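Local atomic coordinates of occlusion-derived virus envelope protein E66 (Autographa californica nucleopolyhedrovirus, PDB entry 3VSN), a protein that forms part of the baculovirus polyhedra envelope, is essential for oral infectivity, and may degrade chondroitin sulfate in the host midgut's peritrophic matrix through its chondroitin lyase activity. Residues T363-I368 / S384-I389; I390-N395 / N438-K443; N471-V476 / L535-I540; L477-S482 / T504-V509; V514-I519 / S551-L556. All blocks are in the same frame, centred on the assembly; numbering follows the deposited sequence.

Contact 1: residues T363-I368 / S384-I389; sequences TMARRI and SFESGI
The R367 guanidinium receives E386 at its edge: OE2 lies in the guanidinium plane, 2.9 Å from NH1, and the nearly straight bond (163°) is also a salt bridge. NH1 meets OE2 on its syn side, and with the two planes 51° apart the pair is joined by one nitrogen and one oxygen. On its anti side the same oxygen accepts from the backbone N of S387, and the other oxygen, OE1, is taken by Y378 OH. NE of R367 turns instead to I368 O, while W369 adds a cation-pi contact. With E386 CG anti to its own backbone N (chi1 -176°) and the chain bent at chi2, the acid runs across R367 at about a right angle. Several bonds thus fix a buried ion pair, which probably keeps the carboxylate ionised.

Further along, the backbones meet directly. R366 N gives a straight hydrogen bond of 2.8 Å to S387 O, and M364 O sits 3.2 Å from G388 CA in a CA-H...O contact. G388 is the third residue of a type II turn from E386 to I389. Having no side chain, it lets the M364 carbonyl come close and leaves R366 CB resting on its CA at 3.8 Å. M364 CB packs against I389 CG1.

The contact joins the end of helix 359-364 and the start of strand 367-370 to the loop leading into strand 390-391. Strands 440-449, 452-461 and 550-558 pack around it: Y554 OH binds R366 O, and strand 472-480 holds the loop through V476 O, bonded to S387 OG, and through backbone bonds from I475.

Contact 2: residues I390-N395 / N438-K443; sequences ILQSLN and NNLQFK
Q392 directs its CG opposite the carbonyl carbon (chi1 -67°) and then runs out fully extended, which carries its amide across to N438. The asparagine turns its own CG anti to the backbone N (chi1 -171°), and the two amides meet nearly coplanar, 25° apart. N438 ND2 donates to Q392 OE1 at 2.9 Å, the donor arriving almost end-on to the carbonyl and the oxygen lying in the N438 amide plane. N438 CB also comes within 3.3 Å of the same OE1, so the oxygen rests on the asparagine chain as well as bonding to its nitrogen. At the nitrogen end of the Q392 amide, NE2 lies 3.8 Å from L440 CB and donates to M437 O.

Next to this polar pair the contact becomes hydrocarbon. I390 sends its two branches to different partners: CG2 reaches L440 CD1 at 4.4 Å, and CD1 reaches F442 CD2 at 3.8 Å, approaching the ring at a slant. M364, at the end of helix 359-364, touches all three of these residues, while Y457 meets the F442 ring edge-to-face. The short strand 390-391 and strand 440-449 belong to the two different sheets of a beta-sandwich, and I390, L440 and F442 lie in the packing between them.

The chemistry is therefore divided. Apolar side chains fill the buried part, and an amide-amide bond sits at the partly exposed margin, where both ends of the Q392 amide are used and N438 ND2 is shared with S466 OG. With OE1 accepting and NE2 donating, the orientation of the glutamine amide is probably fixed.

Contact 3: residues N471-V476 / L535-I540; sequences NGRVIV and LVEQII
R473 folds back along its own strand, where NH1 bonds N471 O, and lays its guanidinium beside I539, whose side chain runs the same way and covers one face, with CD1 3.5 Å from NH2. The bends at chi2 and chi3 bring NE and NH2 side-on to E537 OE2, at 3.0 and 3.1 Å, both from the same face of the carboxylate. R527 also salt-bridges that oxygen, so one acid serves two arginines. Next along this face, the end of I475 nestles against L535, CD1 to CD2 at 3.9 Å.

The other face has a hollow at G472, where no side chain stands, and I540 fills it: its CG1 lies 3.5 Å from G472 C. V474 CG2 touches I540 CD1 beyond. V476, at the corner where the chain turns, fits between V536 and Q538, its CG2 4.0 Å from Q538 CG. The Q538 amide continues to C553 O.

Backbone bonds set this register: V474 and Q538 exchange bonds of 2.8 Å each way, and V476 N reaches V536 O. The result is an antiparallel strand pair at the centre of a four-stranded sheet, one layer of the beta-sandwich; V474 and Q538 pack on A552 of the opposing sheet.

Contact 4: residues L477-S482 / T504-V509; sequences LSRDTS and TTFNGV
R479 CB stands almost exactly over the centre of the F506 ring, 3.5 Å from the centroid and only 6° off the normal, a CH-pi contact made by the foot of an arginine and not by its charged end. No hydrogen bond crosses between the segments. F506 begins a type I' turn to V509 that links strands 504-506 and 509-513 in a tight beta-hairpin at the edge of the seven-stranded sheet, and strand 477-480 belongs to the facing four-stranded sheet of the sandwich. The axes of the two short strands approach to 8.1 Å, their directions 42° apart, a distance that side chains bridge.

F506 reaches across because its CG is anti to the backbone N (chi1 -178°). Its ring is held on both faces: R479 CB lies on one, and N507 CB, from the turn itself, on the opposite one, offset toward the rim. S478 O approaches obliquely, 3.7 Å from CD2. The extended R479 chain crosses the F506 side chain at about a right angle, R479 CD 3.9 Å from F506 CD1, and carries the guanidinium beyond it to a salt bridge with E534, the residue that also pairs with R479 through the backbone. F490 of helix 490-496 packs against both F506 and R479.

Two backbone bonds close the hairpin, F506 N to V509 O and V509 N to F506 O. At the start of strand 477-480, L477 packs on the hairpin backbone: its CD1 lies 3.7 Å from T504 O and 4.1 Å from F506 CB.

Contact 5: residues V514-I519 / S551-L556; sequences VPITNI and SACYKL
V514, one residue past strand 509-513, prolongs that strand's pairing with strand 550-558 by a backbone bond to C553. V514 N donates to C553 O over a long 3.3 Å, yet the N-H points straight at the oxygen (179°), which it meets from above the carbonyl plane. The same oxygen also receives Q538 NE2 from the other sheet.

The valine spans C553 and K555 on one side of the strand: CB lies 3.7 Å from C553 SG, and CG2 packs over the backbone between Y554 and K555, 3.7 Å from K555 CB, crossing the K555 side chain at about a right angle; NZ of that lysine goes on to a salt bridge with D563. C553 SG is placed for this by standing anti to its backbone N (chi1 -167°). V514 O, buried beside the cysteine CB and SG at 3.4 Å, has no hydrogen-bond partner in the model.

After P515 the segment leaves the sheet and closes a type II turn from I516 to I519, on the flank of the seven-stranded layer of the beta-sandwich. Both ends of this turn point back to the strand. I516 CD1 meets C553 SG at 3.8 Å, and I519 CG2 lies 3.8 Å from S551 OG, whose hydrogen-bond partner is N520 O. R569 of strand 566-569 touches both isoleucines.

In the fold
Contact 1 closes first, a short loop that returns from strand 367-370 to the lead-in of strand 390-391. Contact 2 follows in series, closing a longer loop through strands 414-421 and 426-434. The chain then enters strand 472-480, and contact 3 joins its first half to strand 533-540. Contact 4 is nested inside that loop, whereas contact 5 crosses it, starting within at 514-519 and ending beyond at 551-556. Contacts 2 and 4 bridge the four- and seven-stranded sheets, contact 3 lies within the first, and contact 5 flanks the second. Contact 1 touches all the others, lying about 11 Å from contact 3, centre to centre.

Contact 1: residues T363-I368 / S384-I389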
# COMPACT_ATOMS: atom_id res chain seq x y z
N THR A 363 -11.47 6.31 2.61
CA THR A 363 -11.60 7.39 3.58
C THR A 363 -12.00 6.95 4.98
O THR A 363 -11.79 7.67 5.95
CB THR A 363 -12.61 8.45 3.10
OG1 THR A 363 -13.89 7.84 2.89
CG2 THR A 363 -12.13 9.12 1.82
N MET A 364 -12.59 5.76 5.09
CA MET A 364 -13.20 5.35 6.35
C MET A 364 -12.83 3.95 6.85
O MET A 364 -13.38 3.50 7.86
CB MET A 364 -14.72 5.52 6.28
CG MET A 364 -15.17 6.97 6.27
SD MET A 364 -16.96 7.15 6.12
CE MET A 364 -17.18 6.93 4.35
N ALA A 365 -11.92 3.27 6.17
CA ALA A 365 -11.45 1.97 6.66
C ALA A 365 -10.76 2.15 8.01
O ALA A 365 -9.80 2.90 8.13
CB ALA A 365 -10.50 1.31 5.66
N ARG A 366 -11.30 1.47 9.02
CA ARG A 366 -10.75 1.48 10.38
C ARG A 366 -10.72 0.04 10.85
O ARG A 366 -11.63 -0.42 11.56
CB ARG A 366 -11.60 2.35 11.31
CG ARG A 366 -11.81 3.79 10.85
CD ARG A 366 -10.52 4.60 10.91
NE ARG A 366 -10.77 6.02 10.68
CZ ARG A 366 -10.71 6.61 9.49
NH1 ARG A 366 -10.42 5.90 8.40
NH2 ARG A 366 -10.95 7.91 9.38
N ARG A 367 -9.68 -0.68 10.45
CA ARG A 367 -9.66 -2.13 10.55
C ARG A 367 -8.26 -2.64 10.91
O ARG A 367 -7.25 -2.05 10.52
CB ARG A 367 -10.14 -2.75 9.22
CG ARG A 367 -9.97 -4.26 9.08
CD ARG A 367 -10.95 -5.07 9.93
NE ARG A 367 -10.60 -6.49 9.87
CZ ARG A 367 -11.03 -7.34 8.94
NH1 ARG A 367 -11.85 -6.93 7.97
NH2 ARG A 367 -10.64 -8.61 8.97
N ILE A 368 -8.23 -3.71 11.70
CA ILE A 368 -7.01 -4.47 11.92
C ILE A 368 -7.21 -5.84 11.28
O ILE A 368 -8.32 -6.38 11.29
CB ILE A 368 -6.64 -4.59 13.41
CG1 ILE A 368 -7.72 -5.34 14.21
CG2 ILE A 368 -6.38 -3.20 13.99
CD1 ILE A 368 -7.42 -5.49 15.69
N SER A 384 -17.68 -1.90 -0.85
CA SER A 384 -18.39 -0.81 -0.17
C SER A 384 -18.41 -0.99 1.35
O SER A 384 -18.88 -0.11 2.07
CB SER A 384 -19.83 -0.73 -0.68
OG SER A 384 -19.87 -0.32 -2.03
N PHE A 385 -17.92 -2.12 1.82
CA PHE A 385 -18.10 -2.52 3.22
C PHE A 385 -16.78 -2.88 3.89
O PHE A 385 -16.00 -3.68 3.37
CB PHE A 385 -19.09 -3.68 3.31
CG PHE A 385 -20.35 -3.47 2.50
CD1 PHE A 385 -21.39 -2.69 3.01
CD2 PHE A 385 -20.48 -4.01 1.22
CE1 PHE A 385 -22.53 -2.47 2.26
CE2 PHE A 385 -21.63 -3.80 0.48
CZ PHE A 385 -22.66 -3.04 1.00
N GLU A 386 -16.55 -2.27 5.05
CA GLU A 386 -15.38 -2.56 5.87
C GLU A 386 -15.59 -1.89 7.22
O GLU A 386 -16.32 -0.90 7.32
CB GLU A 386 -14.09 -2.04 5.21
CG GLU A 386 -12.81 -2.37 5.97
CD GLU A 386 -12.66 -3.86 6.24
OE1 GLU A 386 -12.28 -4.59 5.30
OE2 GLU A 386 -12.93 -4.29 7.38
N SER A 387 -14.97 -2.45 8.26
CA SER A 387 -14.98 -1.84 9.58
C SER A 387 -14.61 -0.37 9.45
O SER A 387 -13.61 -0.02 8.82
CB SER A 387 -13.98 -2.54 10.50
OG SER A 387 -14.33 -3.90 10.69
N GLY A 388 -15.44 0.50 10.04
CA GLY A 388 -15.19 1.94 10.01
C GLY A 388 -16.00 2.72 8.99
O GLY A 388 -16.18 3.92 9.15
N ILE A 389 -16.46 2.06 7.93
CA ILE A 389 -17.21 2.75 6.87
C ILE A 389 -18.58 3.24 7.36
O ILE A 389 -19.34 2.48 7.97
CB ILE A 389 -17.34 1.90 5.58
CG1 ILE A 389 -15.95 1.68 4.94
CG2 ILE A 389 -18.29 2.56 4.58
CD1 ILE A 389 -15.95 0.91 3.63

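Contact 2: residues I390-N395 / N438-K443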
# COMPACT_ATOMS: atom_id res chain seq x y z
N ILE A 390 -18.87 4.51 7.12
CA ILE A 390 -20.18 5.08 7.42
C ILE A 390 -21.04 4.96 6.17
O ILE A 390 -20.68 5.48 5.11
CB ILE A 390 -20.09 6.56 7.87
CG1 ILE A 390 -19.18 6.71 9.10
CG2 ILE A 390 -21.49 7.11 8.19
CD1 ILE A 390 -18.79 8.14 9.41
N LEU A 391 -22.17 4.26 6.29
CA LEU A 391 -23.10 4.05 5.18
C LEU A 391 -24.25 5.05 5.24
O LEU A 391 -24.77 5.33 6.33
CB LEU A 391 -23.66 2.63 5.19
CG LEU A 391 -22.69 1.45 5.11
CD1 LEU A 391 -23.47 0.14 5.18
CD2 LEU A 391 -21.85 1.50 3.84
N GLN A 392 -24.65 5.55 4.08
CA GLN A 392 -25.70 6.56 3.99
C GLN A 392 -26.99 5.99 3.40
O GLN A 392 -28.01 6.67 3.32
CB GLN A 392 -25.23 7.76 3.16
CG GLN A 392 -24.11 8.56 3.81
CD GLN A 392 -23.77 9.81 3.01
OE1 GLN A 392 -24.65 10.58 2.62
NE2 GLN A 392 -22.48 10.02 2.78
N SER A 393 -26.92 4.73 2.97
CA SER A 393 -28.08 4.01 2.45
C SER A 393 -27.99 2.55 2.89
O SER A 393 -26.95 2.10 3.39
CB SER A 393 -28.14 4.12 0.93
OG SER A 393 -26.98 3.55 0.34
N LEU A 394 -29.08 1.81 2.70
CA LEU A 394 -29.10 0.39 3.07
C LEU A 394 -28.14 -0.47 2.22
O LEU A 394 -27.43 -1.32 2.76
CB LEU A 394 -30.53 -0.16 3.06
CG LEU A 394 -31.49 0.41 4.11
CD1 LEU A 394 -32.89 -0.15 3.91
CD2 LEU A 394 -31.00 0.13 5.53
N ASN A 395 -28.11 -0.23 0.91
CA ASN A 395 -27.23 -1.00 0.03
C ASN A 395 -25.76 -0.55 0.06
O ASN A 395 -24.88 -1.25 -0.45
CB ASN A 395 -27.78 -1.09 -1.41
CG ASN A 395 -27.70 0.23 -2.18
OD1 ASN A 395 -26.98 1.15 -1.80
ND2 ASN A 395 -28.43 0.30 -3.28
N ASN A 438 -22.11 13.59 -0.43
CA ASN A 438 -23.28 14.20 0.19
C ASN A 438 -22.92 15.10 1.38
O ASN A 438 -23.66 15.17 2.37
CB ASN A 438 -24.27 13.09 0.59
CG ASN A 438 -25.61 13.63 1.04
OD1 ASN A 438 -26.11 14.62 0.51
ND2 ASN A 438 -26.21 12.97 2.03
N ASN A 439 -21.79 15.79 1.28
CA ASN A 439 -21.25 16.64 2.36
C ASN A 439 -21.01 15.90 3.68
O ASN A 439 -21.09 16.49 4.76
CB ASN A 439 -22.13 17.89 2.59
CG ASN A 439 -21.77 19.04 1.67
OD1 ASN A 439 -22.60 19.92 1.41
ND2 ASN A 439 -20.54 19.06 1.18
N LEU A 440 -20.72 14.60 3.58
CA LEU A 440 -20.32 13.81 4.75
C LEU A 440 -19.17 14.48 5.47
O LEU A 440 -18.17 14.86 4.85
CB LEU A 440 -19.92 12.38 4.35
CG LEU A 440 -19.35 11.48 5.46
CD1 LEU A 440 -20.43 11.05 6.45
CD2 LEU A 440 -18.65 10.28 4.85
N GLN A 441 -19.32 14.64 6.77
CA GLN A 441 -18.26 15.14 7.63
C GLN A 441 -18.18 14.30 8.89
O GLN A 441 -19.17 13.66 9.27
CB GLN A 441 -18.49 16.62 7.98
CG GLN A 441 -19.74 16.87 8.82
CD GLN A 441 -19.84 18.31 9.28
OE1 GLN A 441 -19.09 18.75 10.15
NE2 GLN A 441 -20.77 19.05 8.69
N PHE A 442 -17.01 14.29 9.52
CA PHE A 442 -16.85 13.63 10.81
C PHE A 442 -15.58 14.08 11.53
O PHE A 442 -14.66 14.62 10.92
CB PHE A 442 -16.89 12.09 10.69
CG PHE A 442 -15.89 11.51 9.72
CD1 PHE A 442 -14.52 11.51 10.00
CD2 PHE A 442 -16.32 10.93 8.53
CE1 PHE A 442 -13.61 10.96 9.11
CE2 PHE A 442 -15.41 10.37 7.64
CZ PHE A 442 -14.06 10.38 7.93
N LYS A 443 -15.56 13.85 12.84
CA LYS A 443 -14.32 13.80 13.60
C LYS A 443 -14.07 12.33 13.90
O LYS A 443 -14.96 11.63 14.38
CB LYS A 443 -14.44 14.62 14.89
CG LYS A 443 -14.56 16.13 14.68
CD LYS A 443 -13.22 16.83 14.84
CE LYS A 443 -13.30 18.32 14.49
NZ LYS A 443 -14.11 19.14 15.45

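Contact 3: residues N471-V476 / L535-I540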
# COMPACT_ATOMS: atom_id res chain seq x y z
N ASN A 471 -31.91 6.02 8.04
CA ASN A 471 -30.84 6.12 9.02
C ASN A 471 -29.50 5.70 8.42
O ASN A 471 -29.43 4.77 7.61
CB ASN A 471 -31.13 5.23 10.24
CG ASN A 471 -32.34 5.70 11.03
OD1 ASN A 471 -33.13 4.88 11.51
ND2 ASN A 471 -32.49 7.00 11.19
N GLY A 472 -28.44 6.39 8.81
CA GLY A 472 -27.09 5.97 8.46
C GLY A 472 -26.64 4.84 9.38
O GLY A 472 -27.38 4.44 10.29
N ARG A 473 -25.45 4.32 9.14
CA ARG A 473 -24.87 3.29 10.01
C ARG A 473 -23.37 3.26 9.89
O ARG A 473 -22.80 3.56 8.84
CB ARG A 473 -25.44 1.90 9.70
CG ARG A 473 -25.60 1.60 8.21
CD ARG A 473 -27.05 1.78 7.79
NE ARG A 473 -27.88 0.76 8.43
CZ ARG A 473 -29.19 0.88 8.65
NH1 ARG A 473 -29.85 1.98 8.30
NH2 ARG A 473 -29.83 -0.12 9.24
N VAL A 474 -22.72 2.90 10.99
CA VAL A 474 -21.27 2.76 11.02
C VAL A 474 -20.97 1.28 11.11
O VAL A 474 -21.43 0.60 12.04
CB VAL A 474 -20.65 3.52 12.20
CG1 VAL A 474 -19.13 3.36 12.20
CG2 VAL A 474 -21.04 5.00 12.15
N ILE A 475 -20.21 0.77 10.15
CA ILE A 475 -19.87 -0.65 10.12
C ILE A 475 -18.83 -0.95 11.19
O ILE A 475 -17.78 -0.30 11.27
CB ILE A 475 -19.37 -1.08 8.72
CG1 ILE A 475 -20.47 -0.83 7.68
CG2 ILE A 475 -18.93 -2.54 8.72
CD1 ILE A 475 -20.04 -1.08 6.25
N VAL A 476 -19.14 -1.94 12.03
CA VAL A 476 -18.21 -2.41 13.07
C VAL A 476 -17.45 -3.65 12.57
O VAL A 476 -16.23 -3.73 12.72
CB VAL A 476 -18.97 -2.69 14.39
CG1 VAL A 476 -18.04 -3.30 15.44
CG2 VAL A 476 -19.59 -1.41 14.93
N LEU A 535 -23.18 -7.74 8.07
CA LEU A 535 -22.58 -6.68 8.88
C LEU A 535 -22.98 -6.73 10.34
O LEU A 535 -24.08 -7.15 10.68
CB LEU A 535 -22.99 -5.30 8.34
CG LEU A 535 -22.81 -4.91 6.88
CD1 LEU A 535 -23.53 -3.60 6.61
CD2 LEU A 535 -21.33 -4.80 6.51
N VAL A 536 -22.06 -6.29 11.20
CA VAL A 536 -22.41 -5.79 12.52
C VAL A 536 -22.23 -4.28 12.41
O VAL A 536 -21.18 -3.81 11.96
CB VAL A 536 -21.48 -6.36 13.62
CG1 VAL A 536 -21.82 -5.75 14.98
CG2 VAL A 536 -21.58 -7.88 13.68
N GLU A 537 -23.24 -3.52 12.81
CA GLU A 537 -23.21 -2.07 12.61
C GLU A 537 -23.81 -1.31 13.79
O GLU A 537 -24.53 -1.88 14.61
CB GLU A 537 -23.92 -1.69 11.30
CG GLU A 537 -25.41 -2.01 11.28
CD GLU A 537 -26.07 -1.80 9.92
OE1 GLU A 537 -25.36 -1.64 8.90
OE2 GLU A 537 -27.32 -1.79 9.86
N GLN A 538 -23.49 -0.03 13.87
CA GLN A 538 -24.13 0.88 14.81
C GLN A 538 -24.96 1.88 14.00
O GLN A 538 -24.42 2.71 13.26
CB GLN A 538 -23.10 1.59 15.69
CG GLN A 538 -22.50 0.69 16.77
CD GLN A 538 -21.53 1.40 17.70
OE1 GLN A 538 -21.38 2.62 17.64
NE2 GLN A 538 -20.87 0.64 18.56
N ILE A 539 -26.28 1.76 14.13
CA ILE A 539 -27.21 2.60 13.38
C ILE A 539 -27.28 4.00 14.01
O ILE A 539 -27.40 4.14 15.23
CB ILE A 539 -28.62 1.96 13.28
CG1 ILE A 539 -28.54 0.62 12.54
CG2 ILE A 539 -29.59 2.90 12.57
CD1 ILE A 539 -29.75 -0.28 12.72
N ILE A 540 -27.17 5.02 13.17
CA ILE A 540 -27.20 6.41 13.61
C ILE A 540 -28.38 7.14 12.94
O ILE A 540 -28.61 6.99 11.74
CB ILE A 540 -25.86 7.13 13.33
CG1 ILE A 540 -25.42 6.93 11.87
CG2 ILE A 540 -24.79 6.63 14.29
CD1 ILE A 540 -24.22 7.77 11.44

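Contact 4: residues L477-S482 / T504-V509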
# COMPACT_ATOMS: atom_id res chain seq x y z
N LEU A 477 -18.18 -4.60 12.00
CA LEU A 477 -17.59 -5.81 11.42
C LEU A 477 -18.32 -6.15 10.13
O LEU A 477 -19.54 -5.99 10.05
CB LEU A 477 -17.72 -7.01 12.37
CG LEU A 477 -16.51 -7.66 13.07
CD1 LEU A 477 -16.88 -9.09 13.48
CD2 LEU A 477 -15.23 -7.67 12.24
N SER A 478 -17.57 -6.62 9.14
CA SER A 478 -18.14 -7.01 7.86
C SER A 478 -17.56 -8.35 7.41
O SER A 478 -16.42 -8.67 7.73
CB SER A 478 -17.85 -5.94 6.80
OG SER A 478 -16.46 -5.70 6.70
N ARG A 479 -18.36 -9.13 6.69
CA ARG A 479 -17.86 -10.37 6.10
C ARG A 479 -18.44 -10.64 4.72
O ARG A 479 -19.62 -10.38 4.46
CB ARG A 479 -18.08 -11.57 7.04
CG ARG A 479 -19.47 -12.18 7.01
CD ARG A 479 -19.56 -13.43 7.89
NE ARG A 479 -20.93 -13.94 7.94
CZ ARG A 479 -21.39 -14.94 7.19
NH1 ARG A 479 -20.59 -15.55 6.32
NH2 ARG A 479 -22.65 -15.33 7.30
N ASP A 480 -17.57 -11.14 3.85
CA ASP A 480 -17.94 -11.67 2.54
C ASP A 480 -18.52 -13.06 2.82
O ASP A 480 -17.80 -13.96 3.23
CB ASP A 480 -16.68 -11.75 1.67
CG ASP A 480 -16.94 -12.31 0.28
OD1 ASP A 480 -17.87 -13.11 0.08
OD2 ASP A 480 -16.16 -11.95 -0.64
N THR A 481 -19.83 -13.21 2.59
CA THR A 481 -20.54 -14.45 2.95
C THR A 481 -20.19 -15.64 2.05
O THR A 481 -20.58 -16.77 2.35
CB THR A 481 -22.08 -14.26 2.94
OG1 THR A 481 -22.50 -13.87 1.63
CG2 THR A 481 -22.52 -13.21 3.95
N SER A 482 -19.47 -15.40 0.95
CA SER A 482 -19.04 -16.49 0.08
C SER A 482 -17.83 -17.22 0.66
O SER A 482 -17.51 -18.34 0.26
CB SER A 482 -18.74 -15.98 -1.34
OG SER A 482 -17.49 -15.31 -1.40
N THR A 504 -18.63 -10.57 18.81
CA THR A 504 -18.78 -11.23 17.51
C THR A 504 -17.42 -11.36 16.83
O THR A 504 -16.62 -10.43 16.88
CB THR A 504 -19.78 -10.48 16.60
OG1 THR A 504 -21.06 -10.45 17.24
CG2 THR A 504 -19.93 -11.17 15.25
N THR A 505 -17.17 -12.52 16.23
CA THR A 505 -15.86 -12.85 15.67
C THR A 505 -15.94 -13.10 14.16
O THR A 505 -16.86 -13.76 13.68
CB THR A 505 -15.28 -14.11 16.35
OG1 THR A 505 -15.27 -13.92 17.78
CG2 THR A 505 -13.85 -14.40 15.88
N PHE A 506 -14.98 -12.54 13.43
CA PHE A 506 -14.75 -12.95 12.05
C PHE A 506 -13.27 -12.91 11.69
O PHE A 506 -12.59 -11.91 11.95
CB PHE A 506 -15.56 -12.12 11.04
CG PHE A 506 -15.38 -12.57 9.62
CD1 PHE A 506 -15.89 -13.80 9.20
CD2 PHE A 506 -14.66 -11.80 8.71
CE1 PHE A 506 -15.71 -14.24 7.90
CE2 PHE A 506 -14.47 -12.24 7.40
CZ PHE A 506 -15.00 -13.46 7.00
N ASN A 507 -12.78 -14.00 11.10
CA ASN A 507 -11.44 -14.05 10.52
C ASN A 507 -10.35 -13.55 11.48
O ASN A 507 -9.50 -12.73 11.12
CB ASN A 507 -11.43 -13.25 9.20
CG ASN A 507 -10.25 -13.60 8.30
OD1 ASN A 507 -9.63 -14.64 8.46
ND2 ASN A 507 -9.95 -12.71 7.36
N GLY A 508 -10.40 -14.04 12.72
CA GLY A 508 -9.40 -13.73 13.74
C GLY A 508 -9.49 -12.34 14.37
O GLY A 508 -8.55 -11.89 15.01
N VAL A 509 -10.63 -11.67 14.18
CA VAL A 509 -10.87 -10.35 14.76
C VAL A 509 -12.21 -10.36 15.50
O VAL A 509 -13.19 -10.92 15.01
CB VAL A 509 -10.85 -9.25 13.67
CG1 VAL A 509 -11.15 -7.89 14.28
CG2 VAL A 509 -9.51 -9.21 12.96

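Contact 5: residues V514-I519 / S551-L556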
# COMPACT_ATOMS: atom_id res chain seq x y z
N VAL A 514 -17.96 0.21 22.57
CA VAL A 514 -17.30 0.94 23.65
C VAL A 514 -18.20 2.10 24.10
O VAL A 514 -18.28 3.12 23.42
CB VAL A 514 -15.90 1.47 23.24
CG1 VAL A 514 -15.25 2.25 24.38
CG2 VAL A 514 -14.99 0.32 22.81
N PRO A 515 -18.90 1.93 25.25
CA PRO A 515 -19.71 3.05 25.72
C PRO A 515 -18.85 4.17 26.28
O PRO A 515 -17.76 3.92 26.80
CB PRO A 515 -20.57 2.42 26.83
CG PRO A 515 -19.77 1.25 27.31
CD PRO A 515 -19.03 0.73 26.10
N ILE A 516 -19.32 5.40 26.12
CA ILE A 516 -18.69 6.56 26.73
C ILE A 516 -19.80 7.40 27.33
O ILE A 516 -20.67 7.89 26.62
CB ILE A 516 -17.89 7.41 25.71
CG1 ILE A 516 -16.87 6.56 24.94
CG2 ILE A 516 -17.20 8.57 26.43
CD1 ILE A 516 -16.11 7.30 23.85
N THR A 517 -19.78 7.55 28.65
CA THR A 517 -20.82 8.32 29.33
C THR A 517 -20.90 9.72 28.73
O THR A 517 -19.87 10.37 28.51
CB THR A 517 -20.59 8.36 30.85
OG1 THR A 517 -20.36 7.03 31.32
CG2 THR A 517 -21.81 8.96 31.57
N ASN A 518 -22.12 10.16 28.43
CA ASN A 518 -22.40 11.47 27.84
C ASN A 518 -22.15 11.59 26.33
O ASN A 518 -22.23 12.68 25.77
CB ASN A 518 -21.70 12.60 28.61
CG ASN A 518 -22.14 12.68 30.06
OD1 ASN A 518 -21.32 12.67 30.97
ND2 ASN A 518 -23.45 12.75 30.27
N ILE A 519 -21.85 10.46 25.68
CA ILE A 519 -21.77 10.37 24.22
C ILE A 519 -22.71 9.26 23.78
O ILE A 519 -22.71 8.17 24.36
CB ILE A 519 -20.33 10.07 23.74
CG1 ILE A 519 -19.41 11.26 24.08
CG2 ILE A 519 -20.30 9.75 22.25
CD1 ILE A 519 -17.97 11.07 23.65
N SER A 551 -22.86 9.95 16.42
CA SER A 551 -21.64 9.34 16.95
C SER A 551 -21.72 7.81 16.99
O SER A 551 -22.80 7.23 17.03
CB SER A 551 -21.33 9.90 18.35
OG SER A 551 -22.47 9.87 19.19
N ALA A 552 -20.55 7.17 16.95
CA ALA A 552 -20.45 5.72 17.04
C ALA A 552 -19.09 5.36 17.63
O ALA A 552 -18.11 6.06 17.39
CB ALA A 552 -20.64 5.08 15.68
N CYS A 553 -19.03 4.27 18.39
CA CYS A 553 -17.79 3.90 19.07
C CYS A 553 -17.69 2.39 19.25
O CYS A 553 -18.60 1.76 19.78
CB CYS A 553 -17.70 4.61 20.43
SG CYS A 553 -16.06 4.52 21.20
N TYR A 554 -16.57 1.83 18.80
CA TYR A 554 -16.35 0.40 18.93
C TYR A 554 -14.86 0.10 19.06
O TYR A 554 -14.02 0.98 18.87
CB TYR A 554 -16.94 -0.35 17.72
CG TYR A 554 -16.23 -0.07 16.41
CD1 TYR A 554 -15.17 -0.88 15.98
CD2 TYR A 554 -16.61 1.00 15.60
CE1 TYR A 554 -14.51 -0.63 14.79
CE2 TYR A 554 -15.96 1.25 14.40
CZ TYR A 554 -14.92 0.44 14.00
OH TYR A 554 -14.26 0.68 12.81
N LYS A 555 -14.53 -1.15 19.39
CA LYS A 555 -13.15 -1.59 19.35
C LYS A 555 -13.05 -2.96 18.70
O LYS A 555 -14.02 -3.73 18.70
CB LYS A 555 -12.51 -1.59 20.75
CG LYS A 555 -12.95 -2.72 21.65
CD LYS A 555 -12.02 -2.88 22.85
CE LYS A 555 -12.36 -4.18 23.57
NZ LYS A 555 -11.80 -4.25 24.95
N LEU A 556 -11.88 -3.24 18.14
CA LEU A 556 -11.57 -4.55 17.58
C LEU A 556 -10.40 -5.13 18.37
O LEU A 556 -9.51 -4.38 18.78
CB LEU A 556 -11.23 -4.43 16.09
CG LEU A 556 -12.27 -3.85 15.12
CD1 LEU A 556 -11.69 -3.75 13.72
CD2 LEU A 556 -13.56 -4.67 15.10